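Local atomic coordinates of ethylbenzene dehydrogenase beta-subunit (Aromatoleum aromaticum, PDB entry 2IVF), a protein that is the iron-sulfur subunit of a three-subunit enzyme, a ferredoxin-like protein that carries three SF4 clusters and one Fe3-S4 cluster. Residues 53-59 against 144-150; 217-223 against 344-350; 254-258 against 308-312. All coordinates share one frame. Residue numbers count along the deposited sequence, not the author numbering.

Contact 1. Residues 53-59 against 144-150; sequences WNNVTTY and FFYLARM. With SF4 (iron/sulfur cluster), chain U; SF4 (iron/sulfur cluster), chain T.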
# COMPACT_ATOMS: atom_id res chain seq x y z
N TRP B 53 -11.46 12.76 8.76
CA TRP B 53 -11.02 13.90 9.56
C TRP B 53 -9.56 14.14 9.28
O TRP B 53 -9.15 15.27 9.12
CB TRP B 53 -11.22 13.68 11.04
CG TRP B 53 -12.61 13.51 11.51
CD1 TRP B 53 -13.78 13.81 10.85
CD2 TRP B 53 -13.00 13.11 12.83
NE1 TRP B 53 -14.84 13.59 11.66
CE2 TRP B 53 -14.40 13.17 12.89
CE3 TRP B 53 -12.28 12.71 13.97
CZ2 TRP B 53 -15.11 12.80 14.02
CZ3 TRP B 53 -12.97 12.38 15.09
CH2 TRP B 53 -14.38 12.43 15.12
N ASN B 54 -8.77 13.07 9.18
CA ASN B 54 -7.46 13.16 8.60
C ASN B 54 -7.62 12.69 7.19
O ASN B 54 -8.12 11.57 6.93
CB ASN B 54 -6.43 12.27 9.29
CG ASN B 54 -5.08 12.37 8.62
OD1 ASN B 54 -4.20 13.04 9.11
ND2 ASN B 54 -4.95 11.74 7.43
N ASN B 55 -7.28 13.57 6.26
CA ASN B 55 -7.40 13.24 4.86
C ASN B 55 -6.10 13.49 4.12
O ASN B 55 -5.34 14.39 4.47
CB ASN B 55 -8.55 14.01 4.20
CG ASN B 55 -8.52 15.46 4.48
OD1 ASN B 55 -9.10 15.92 5.49
ND2 ASN B 55 -7.91 16.21 3.60
N VAL B 56 -5.85 12.68 3.11
CA VAL B 56 -4.63 12.85 2.31
C VAL B 56 -4.95 12.73 0.85
O VAL B 56 -5.53 11.75 0.43
CB VAL B 56 -3.52 11.84 2.65
CG1 VAL B 56 -2.28 12.22 1.92
CG2 VAL B 56 -3.25 11.74 4.15
N THR B 57 -4.63 13.77 0.08
CA THR B 57 -4.89 13.70 -1.35
C THR B 57 -3.69 14.20 -2.11
O THR B 57 -2.78 14.78 -1.56
CB THR B 57 -6.13 14.55 -1.74
OG1 THR B 57 -5.93 15.89 -1.30
CG2 THR B 57 -7.44 13.95 -1.10
N THR B 58 -3.73 13.99 -3.40
CA THR B 58 -2.61 14.36 -4.27
C THR B 58 -2.83 15.82 -4.67
O THR B 58 -3.97 16.27 -4.88
CB THR B 58 -2.50 13.40 -5.48
OG1 THR B 58 -2.26 12.06 -4.99
CG2 THR B 58 -1.36 13.82 -6.48
N TYR B 59 -1.76 16.59 -4.67
CA TYR B 59 -1.81 17.98 -5.12
C TYR B 59 -0.83 18.20 -6.27
O TYR B 59 0.30 17.64 -6.22
CB TYR B 59 -1.53 18.95 -3.95
CG TYR B 59 -1.92 20.35 -4.36
CD1 TYR B 59 -3.19 20.84 -4.10
CD2 TYR B 59 -1.07 21.10 -5.15
CE1 TYR B 59 -3.58 22.08 -4.55
CE2 TYR B 59 -1.44 22.37 -5.57
CZ TYR B 59 -2.73 22.83 -5.30
OH TYR B 59 -3.13 24.06 -5.72
N PHE B 144 3.72 16.73 -8.55
CA PHE B 144 2.70 16.42 -7.58
C PHE B 144 3.44 16.12 -6.28
O PHE B 144 4.64 15.82 -6.29
CB PHE B 144 1.89 15.19 -7.99
CG PHE B 144 2.68 13.92 -7.92
CD1 PHE B 144 2.71 13.16 -6.78
CD2 PHE B 144 3.40 13.45 -9.05
CE1 PHE B 144 3.49 12.00 -6.70
CE2 PHE B 144 4.15 12.30 -8.97
CZ PHE B 144 4.19 11.57 -7.78
N PHE B 145 2.69 16.21 -5.20
CA PHE B 145 3.12 15.83 -3.86
C PHE B 145 1.83 15.47 -3.13
O PHE B 145 0.74 15.68 -3.68
CB PHE B 145 3.88 16.97 -3.16
CG PHE B 145 3.15 18.25 -3.07
CD1 PHE B 145 3.27 19.20 -4.08
CD2 PHE B 145 2.32 18.54 -1.99
CE1 PHE B 145 2.62 20.40 -4.01
CE2 PHE B 145 1.64 19.73 -1.93
CZ PHE B 145 1.81 20.69 -2.94
N TYR B 146 1.94 14.95 -1.91
CA TYR B 146 0.80 14.50 -1.15
C TYR B 146 0.50 15.47 -0.05
O TYR B 146 1.42 16.02 0.59
CB TYR B 146 1.03 13.10 -0.63
CG TYR B 146 1.30 12.12 -1.75
CD1 TYR B 146 0.28 11.73 -2.60
CD2 TYR B 146 2.57 11.56 -1.93
CE1 TYR B 146 0.51 10.84 -3.64
CE2 TYR B 146 2.81 10.61 -2.97
CZ TYR B 146 1.76 10.26 -3.80
OH TYR B 146 1.98 9.36 -4.81
N LEU B 147 -0.79 15.74 0.17
CA LEU B 147 -1.18 16.81 1.06
C LEU B 147 -2.16 16.30 2.12
O LEU B 147 -3.35 16.07 1.83
CB LEU B 147 -1.81 17.94 0.24
CG LEU B 147 -2.29 19.15 1.07
CD1 LEU B 147 -1.12 19.75 1.87
CD2 LEU B 147 -2.97 20.25 0.17
N ALA B 148 -1.61 16.10 3.31
CA ALA B 148 -2.34 15.70 4.49
C ALA B 148 -2.96 16.89 5.15
O ALA B 148 -2.34 17.97 5.27
CB ALA B 148 -1.43 14.93 5.51
N ARG B 149 -4.20 16.70 5.58
CA ARG B 149 -4.96 17.76 6.16
C ARG B 149 -5.86 17.23 7.27
O ARG B 149 -6.33 16.09 7.20
CB ARG B 149 -5.81 18.47 5.11
CG ARG B 149 -5.01 19.22 4.04
CD ARG B 149 -5.89 19.73 2.96
NE ARG B 149 -6.85 20.59 3.62
CZ ARG B 149 -8.16 20.58 3.45
NH1 ARG B 149 -8.73 19.79 2.58
NH2 ARG B 149 -8.90 21.39 4.19
N MET B 150 -6.11 18.07 8.24
CA MET B 150 -7.08 17.79 9.28
C MET B 150 -7.71 19.13 9.63
O MET B 150 -7.45 20.14 8.96
CB MET B 150 -6.41 17.21 10.54
CG MET B 150 -5.43 16.11 10.34
SD MET B 150 -3.72 16.63 10.03
CE MET B 150 -3.25 17.06 11.73
FE1 SF4 U . -7.83 14.73 14.41
FE2 SF4 U . -8.26 12.25 13.65
FE3 SF4 U . -5.75 13.24 13.65
FE4 SF4 U . -6.91 12.68 16.01
S1 SF4 U . -6.34 11.16 14.39
S2 SF4 U . -5.83 14.61 15.49
S3 SF4 U . -9.14 13.19 15.56
S4 SF4 U . -7.55 13.91 12.31
FE1 SF4 T . 1.97 11.32 4.58
FE2 SF4 T . -0.03 10.47 6.26
FE3 SF4 T . 2.56 10.35 6.97
FE4 SF4 T . 1.69 8.59 5.11
S1 SF4 T . 1.01 8.70 7.26
S2 SF4 T . 3.63 9.81 5.07
S3 SF4 T . 0.20 9.94 4.04
S4 SF4 T . 1.34 12.27 6.54
O HOH W 1 -6.10 16.43 1.54
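Six backbone hydrogen bonds zip strand 55-59 to strand 145-149 in an antiparallel ladder. Asn55 and Arg149 form the first hydrogen-bonded pair (Asn55 N to Arg149 O 2.9 Å, Arg149 N to Asn55 O 2.8 Å), Thr57 and Leu147 the next (Thr57 N to Leu147 O 3.2 Å, Leu147 N to Thr57 O 2.8 Å), and Tyr59 and Phe145 the last (Tyr59 N to Phe145 O 2.8 Å, Phe145 N to Tyr59 O 3.0 Å). The non-hydrogen-bonded pairs Val56-Ala148 and Thr58-Tyr146 alternate with them, the first accompanied by CA-H...O contacts such as Ala148 CA to Asn55 O at 3.3 Å. A water bridges Thr57 OG1 (2.9 Å) and Leu147 O (2.8 Å). The ladder belongs to a three-stranded antiparallel sheet with 55-59 as an outer strand within this chain; in this multi-cluster, ferredoxin-like subunit one face of the sheet looks onto a cluster. There Val56 CG2 meets Ala148 CB at 3.9 Å; both side chains line one iron/sulfur cluster, Val56 CG2 lying 3.9 Å from its S3. Beyond the strand ends, Asn54 N and Met150 CG approach S4 of a second cluster at 3.5 and 3.6 Å, while the Trp53 ring turns its edge to S3. At the Tyr59 end of the other face the packing is apolar: Tyr59 CB sits over the Phe145 ring, 4.1 Å from its centroid, in a CH-pi contact, and helix 295-302 touches both rings. Arg149, also on this face, donates from NH2 to Tyr196 O and makes a cation-pi contact with Tyr68.

Contact 2. Residues 217-223 against 344-350; sequences RIEKGIA and FTNDPLT. With GOL (glycerol), chain O.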
# COMPACT_ATOMS: atom_id res chain seq x y z
N ARG B 217 -6.75 10.99 23.90
CA ARG B 217 -5.36 10.51 23.91
C ARG B 217 -4.41 11.58 24.45
O ARG B 217 -3.62 11.32 25.36
CB ARG B 217 -4.90 10.16 22.51
CG ARG B 217 -5.50 8.87 22.01
CD ARG B 217 -5.29 8.71 20.56
NE ARG B 217 -3.86 8.63 20.12
CZ ARG B 217 -3.22 7.51 19.72
NH1 ARG B 217 -3.82 6.35 19.68
NH2 ARG B 217 -1.96 7.56 19.31
N ILE B 218 -4.55 12.80 23.92
CA ILE B 218 -3.66 13.86 24.31
C ILE B 218 -3.81 14.23 25.81
O ILE B 218 -2.84 14.56 26.45
CB ILE B 218 -3.71 15.07 23.34
CG1 ILE B 218 -4.86 15.93 23.63
CG2 ILE B 218 -3.53 14.68 21.81
CD1 ILE B 218 -4.47 16.97 24.67
N GLU B 219 -5.00 14.13 26.38
CA GLU B 219 -5.16 14.40 27.81
C GLU B 219 -4.50 13.36 28.73
O GLU B 219 -4.33 13.59 29.93
CB GLU B 219 -6.64 14.55 28.14
CG GLU B 219 -7.39 13.27 28.09
CD GLU B 219 -8.91 13.50 28.20
OE1 GLU B 219 -9.35 14.67 28.21
OE2 GLU B 219 -9.62 12.46 28.26
N LYS B 220 -4.14 12.21 28.17
CA LYS B 220 -3.28 11.21 28.79
C LYS B 220 -1.81 11.29 28.32
O LYS B 220 -1.05 10.38 28.58
CB LYS B 220 -3.79 9.80 28.47
CG LYS B 220 -5.26 9.51 28.85
CD LYS B 220 -5.54 9.79 30.31
CE LYS B 220 -7.00 9.45 30.66
NZ LYS B 220 -7.20 9.69 32.09
N GLY B 221 -1.43 12.36 27.62
CA GLY B 221 -0.04 12.55 27.20
C GLY B 221 0.34 11.71 26.00
O GLY B 221 1.53 11.57 25.70
N ILE B 222 -0.67 11.16 25.33
CA ILE B 222 -0.48 10.28 24.15
C ILE B 222 -0.69 11.14 22.90
O ILE B 222 -1.70 11.82 22.78
CB ILE B 222 -1.50 9.14 24.08
CG1 ILE B 222 -1.54 8.31 25.39
CG2 ILE B 222 -1.19 8.23 22.88
CD1 ILE B 222 -2.75 7.33 25.44
N ALA B 223 0.28 11.14 22.00
CA ALA B 223 0.19 11.95 20.77
C ALA B 223 -1.05 11.56 19.97
O ALA B 223 -1.50 10.42 20.04
CB ALA B 223 1.48 11.73 19.94
N PHE B 344 4.34 14.81 24.15
CA PHE B 344 3.25 13.80 24.05
C PHE B 344 3.82 12.46 23.71
O PHE B 344 3.69 11.96 22.60
CB PHE B 344 2.22 14.26 23.04
CG PHE B 344 1.45 15.46 23.55
CD1 PHE B 344 0.28 15.30 24.31
CD2 PHE B 344 1.94 16.73 23.32
CE1 PHE B 344 -0.40 16.40 24.78
CE2 PHE B 344 1.27 17.86 23.79
CZ PHE B 344 0.09 17.71 24.51
N THR B 345 4.51 11.89 24.67
CA THR B 345 5.32 10.69 24.43
C THR B 345 4.84 9.46 25.23
O THR B 345 5.55 8.46 25.29
CB THR B 345 6.82 10.91 24.78
OG1 THR B 345 6.94 11.33 26.14
CG2 THR B 345 7.49 11.92 23.80
N ASN B 346 3.67 9.54 25.85
CA ASN B 346 3.12 8.39 26.51
C ASN B 346 2.82 7.35 25.46
O ASN B 346 2.37 7.69 24.39
CB ASN B 346 1.81 8.73 27.23
CG ASN B 346 1.38 7.64 28.21
OD1 ASN B 346 2.13 6.70 28.46
ND2 ASN B 346 0.18 7.78 28.80
N ASP B 347 3.03 6.09 25.78
CA ASP B 347 2.65 5.01 24.86
C ASP B 347 1.13 5.02 24.77
O ASP B 347 0.46 5.44 25.72
CB ASP B 347 3.07 3.67 25.41
CG ASP B 347 4.56 3.54 25.56
OD1 ASP B 347 5.25 3.66 24.53
OD2 ASP B 347 5.00 3.36 26.71
N PRO B 348 0.57 4.55 23.65
CA PRO B 348 -0.87 4.57 23.44
C PRO B 348 -1.57 3.38 24.12
O PRO B 348 -2.28 2.58 23.47
CB PRO B 348 -0.96 4.49 21.92
CG PRO B 348 0.18 3.56 21.56
CD PRO B 348 1.29 4.05 22.46
N LEU B 349 -1.38 3.32 25.43
CA LEU B 349 -1.74 2.19 26.26
C LEU B 349 -2.49 2.63 27.53
O LEU B 349 -2.75 1.81 28.41
CB LEU B 349 -0.47 1.42 26.61
CG LEU B 349 0.33 0.80 25.46
CD1 LEU B 349 1.62 0.16 26.08
CD2 LEU B 349 -0.53 -0.25 24.69
N THR B 350 -2.81 3.92 27.62
CA THR B 350 -3.64 4.44 28.69
C THR B 350 -5.02 4.78 28.14
O THR B 350 -5.14 5.58 27.19
CB THR B 350 -3.00 5.68 29.34
OG1 THR B 350 -1.72 5.32 29.86
CG2 THR B 350 -3.85 6.21 30.47
C1 GOL O . 3.86 9.08 21.43
O1 GOL O . 2.68 9.20 22.29
C2 GOL O . 4.82 7.85 21.45
O2 GOL O . 6.17 8.10 21.84
C3 GOL O . 4.56 6.68 22.36
O3 GOL O . 5.49 5.71 21.98
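Asn346 ties the two segments together with both of its nitrogens: side-chain ND2 donates to Lys220 O at 2.9 Å and backbone N to Gly221 O at 3.0 Å. These carbonyls belong to the turn that follows helix 215-218, which closes in a Schellman motif. Gly221, with positive phi, is its C-prime residue; Ile222 N bonds back to Arg217 O (3.0 Å) and Gly221 N to Ile218 O (2.9 Å), so the chain leaves the helix with the oxygens of Lys220 and Gly221 turned to the C-terminal tail. Arg217 spans the turn, NE and NH2 each donating to Ala223 O at 3.0 Å, while its NH1 forms a salt bridge with Glu107 of the alpha-subunit. A glycerol, probably from the crystallisation liquor, sits beside the joint and accepts a hydrogen bond from Ala223 N at O1 (3.1 Å). Around this polar centre, Ile222 spans much of the tail: its CG1 lies 3.8 Å from Asn346 CB, its CG2 3.9 Å from Pro348 CB and its CD1 3.4 Å from Thr350 O. Pro348 centres an inverse gamma turn that curves the tail past this side chain. At the far end Phe344 CE1 reaches Ile218 CB at 3.8 Å, and Phe344 CB packs on Ala223 CB at 4.1 Å. Trp72 of the alpha-subunit packs on Ile222 and donates from NE1 to Thr350 O. Within the chain, Arg228 of helix 225-228 touches Ala223 and Pro348, and strand 19-24 meets both Ile218 and Phe344 through Leu19.

Contact 3. Residues 254-258 against 308-312; sequences WKVAL and RVLAV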
# COMPACT_ATOMS: atom_id res chain seq x y z
N TRP B 254 12.68 28.94 12.81
CA TRP B 254 13.12 28.80 11.43
C TRP B 254 12.09 29.33 10.45
O TRP B 254 12.44 29.68 9.32
CB TRP B 254 13.42 27.33 11.12
CG TRP B 254 14.69 26.94 11.71
CD1 TRP B 254 14.89 26.37 12.93
CD2 TRP B 254 16.00 27.09 11.13
NE1 TRP B 254 16.22 26.18 13.15
CE2 TRP B 254 16.93 26.62 12.06
CE3 TRP B 254 16.47 27.61 9.91
CZ2 TRP B 254 18.33 26.62 11.81
CZ3 TRP B 254 17.84 27.58 9.65
CH2 TRP B 254 18.76 27.12 10.60
N LYS B 255 10.83 29.29 10.86
CA LYS B 255 9.68 29.74 10.06
C LYS B 255 9.64 29.05 8.70
O LYS B 255 9.46 29.69 7.68
CB LYS B 255 9.69 31.26 9.88
CG LYS B 255 9.98 32.02 11.16
CD LYS B 255 9.81 33.53 11.05
CE LYS B 255 10.09 34.23 12.41
NZ LYS B 255 11.55 34.26 12.95
N VAL B 256 9.77 27.73 8.71
CA VAL B 256 9.77 26.94 7.46
C VAL B 256 8.48 26.16 7.30
O VAL B 256 8.27 25.50 6.29
CB VAL B 256 10.97 25.95 7.39
CG1 VAL B 256 12.27 26.74 7.19
CG2 VAL B 256 11.02 25.07 8.64
N ALA B 257 7.62 26.23 8.31
CA ALA B 257 6.37 25.52 8.32
C ALA B 257 5.27 26.60 8.19
O ALA B 257 5.17 27.51 9.02
CB ALA B 257 6.23 24.68 9.59
N LEU B 258 4.53 26.55 7.08
CA LEU B 258 3.60 27.58 6.68
C LEU B 258 2.15 27.13 6.70
O LEU B 258 1.83 26.00 6.40
CB LEU B 258 3.93 28.05 5.26
CG LEU B 258 5.35 28.51 5.01
CD1 LEU B 258 5.58 28.73 3.53
CD2 LEU B 258 5.72 29.76 5.86
N ARG B 308 11.33 32.03 0.21
CA ARG B 308 12.29 32.11 1.31
C ARG B 308 12.48 30.72 1.92
O ARG B 308 13.60 30.23 2.09
CB ARG B 308 11.81 33.12 2.40
CG ARG B 308 12.74 33.15 3.68
CD ARG B 308 12.27 34.05 4.83
NE ARG B 308 10.97 33.61 5.26
CZ ARG B 308 10.73 32.60 6.10
NH1 ARG B 308 11.73 31.94 6.70
NH2 ARG B 308 9.46 32.27 6.33
N VAL B 309 11.37 30.06 2.20
CA VAL B 309 11.45 28.77 2.82
C VAL B 309 12.23 27.77 1.97
O VAL B 309 13.09 27.06 2.48
CB VAL B 309 10.09 28.26 3.15
CG1 VAL B 309 10.18 26.79 3.63
CG2 VAL B 309 9.48 29.25 4.21
N LEU B 310 11.96 27.74 0.68
CA LEU B 310 12.65 26.80 -0.19
C LEU B 310 14.13 27.11 -0.18
O LEU B 310 14.99 26.20 -0.16
CB LEU B 310 12.05 26.83 -1.61
CG LEU B 310 10.60 26.33 -1.72
CD1 LEU B 310 10.08 26.53 -3.17
CD2 LEU B 310 10.43 24.87 -1.27
N ALA B 311 14.46 28.40 -0.16
CA ALA B 311 15.84 28.81 -0.16
C ALA B 311 16.57 28.37 1.14
O ALA B 311 17.73 27.96 1.09
CB ALA B 311 15.95 30.30 -0.38
N VAL B 312 15.87 28.48 2.27
CA VAL B 312 16.37 28.08 3.59
C VAL B 312 16.58 26.55 3.56
O VAL B 312 17.60 26.06 4.02
CB VAL B 312 15.38 28.49 4.68
CG1 VAL B 312 15.76 27.88 6.09
CG2 VAL B 312 15.28 30.00 4.76
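Val309 and Val312, one turn apart on helix 306-321, present their side chains to the loop that leads from helix 246-253 into strand 258-259. This is a helix-on-loop contact in which an i, i+3 pair forms the apolar face. Val256 lies across both: its CB is 3.9 Å from Val309 CG1, and its CG1 is 3.8 Å from Val312 CG1. The same Val312 CG1 approaches the edge of the Trp254 indole, 3.9 Å from CE3, and at the other end of the loop Leu258 CD1 touches Val309 CG2 at 4.0 Å. Leu328 of helix 327-333 packs on Trp254, Val256 and Val312, and Leu250 of helix 246-253 packs on Val256, so three helices share this cluster, while the indole NE1 bonds to Glu327.

Lys255, the first residue to leave helical geometry, has positive phi (55°), where the chain turns out of helix 246-253, and its carbonyl lies within reach of Arg308, while its long side chain leads away from helix 306-321. Arg308 extends along this polar edge, with chi1 and chi2 both t, and its guanidinium forms a salt bridge to Glu305 through NH2. The same nitrogen donates to the loop: Arg308 NH2 lies 2.9 Å from Lys255 O, and Arg308 NH1 adds a weak bond of 3.3 Å to that oxygen.

Contact 1 has its centre about 5 Å from the centre of the chain, whereas those of contacts 2 and 3 lie about 21 and 19 Å out. Contact centres are about 25 Å (1 and 2), 20 Å (1 and 3) and 30 Å (2 and 3) apart, and none touches another. Along the chain contact 1 closes first; contact 2 then opens, and contact 3 is nested inside its long loop. The mixed sheet relates all three: strand 270-273 touches the Leu147-Met150 part of contact 1 and pairs with 258-259 of contact 3, while strand 19-24 meets contact 2. Contact 3 lies among the C-terminal helices, and the chain's tail comes back at contact 2, where the alpha-subunit adjoins it.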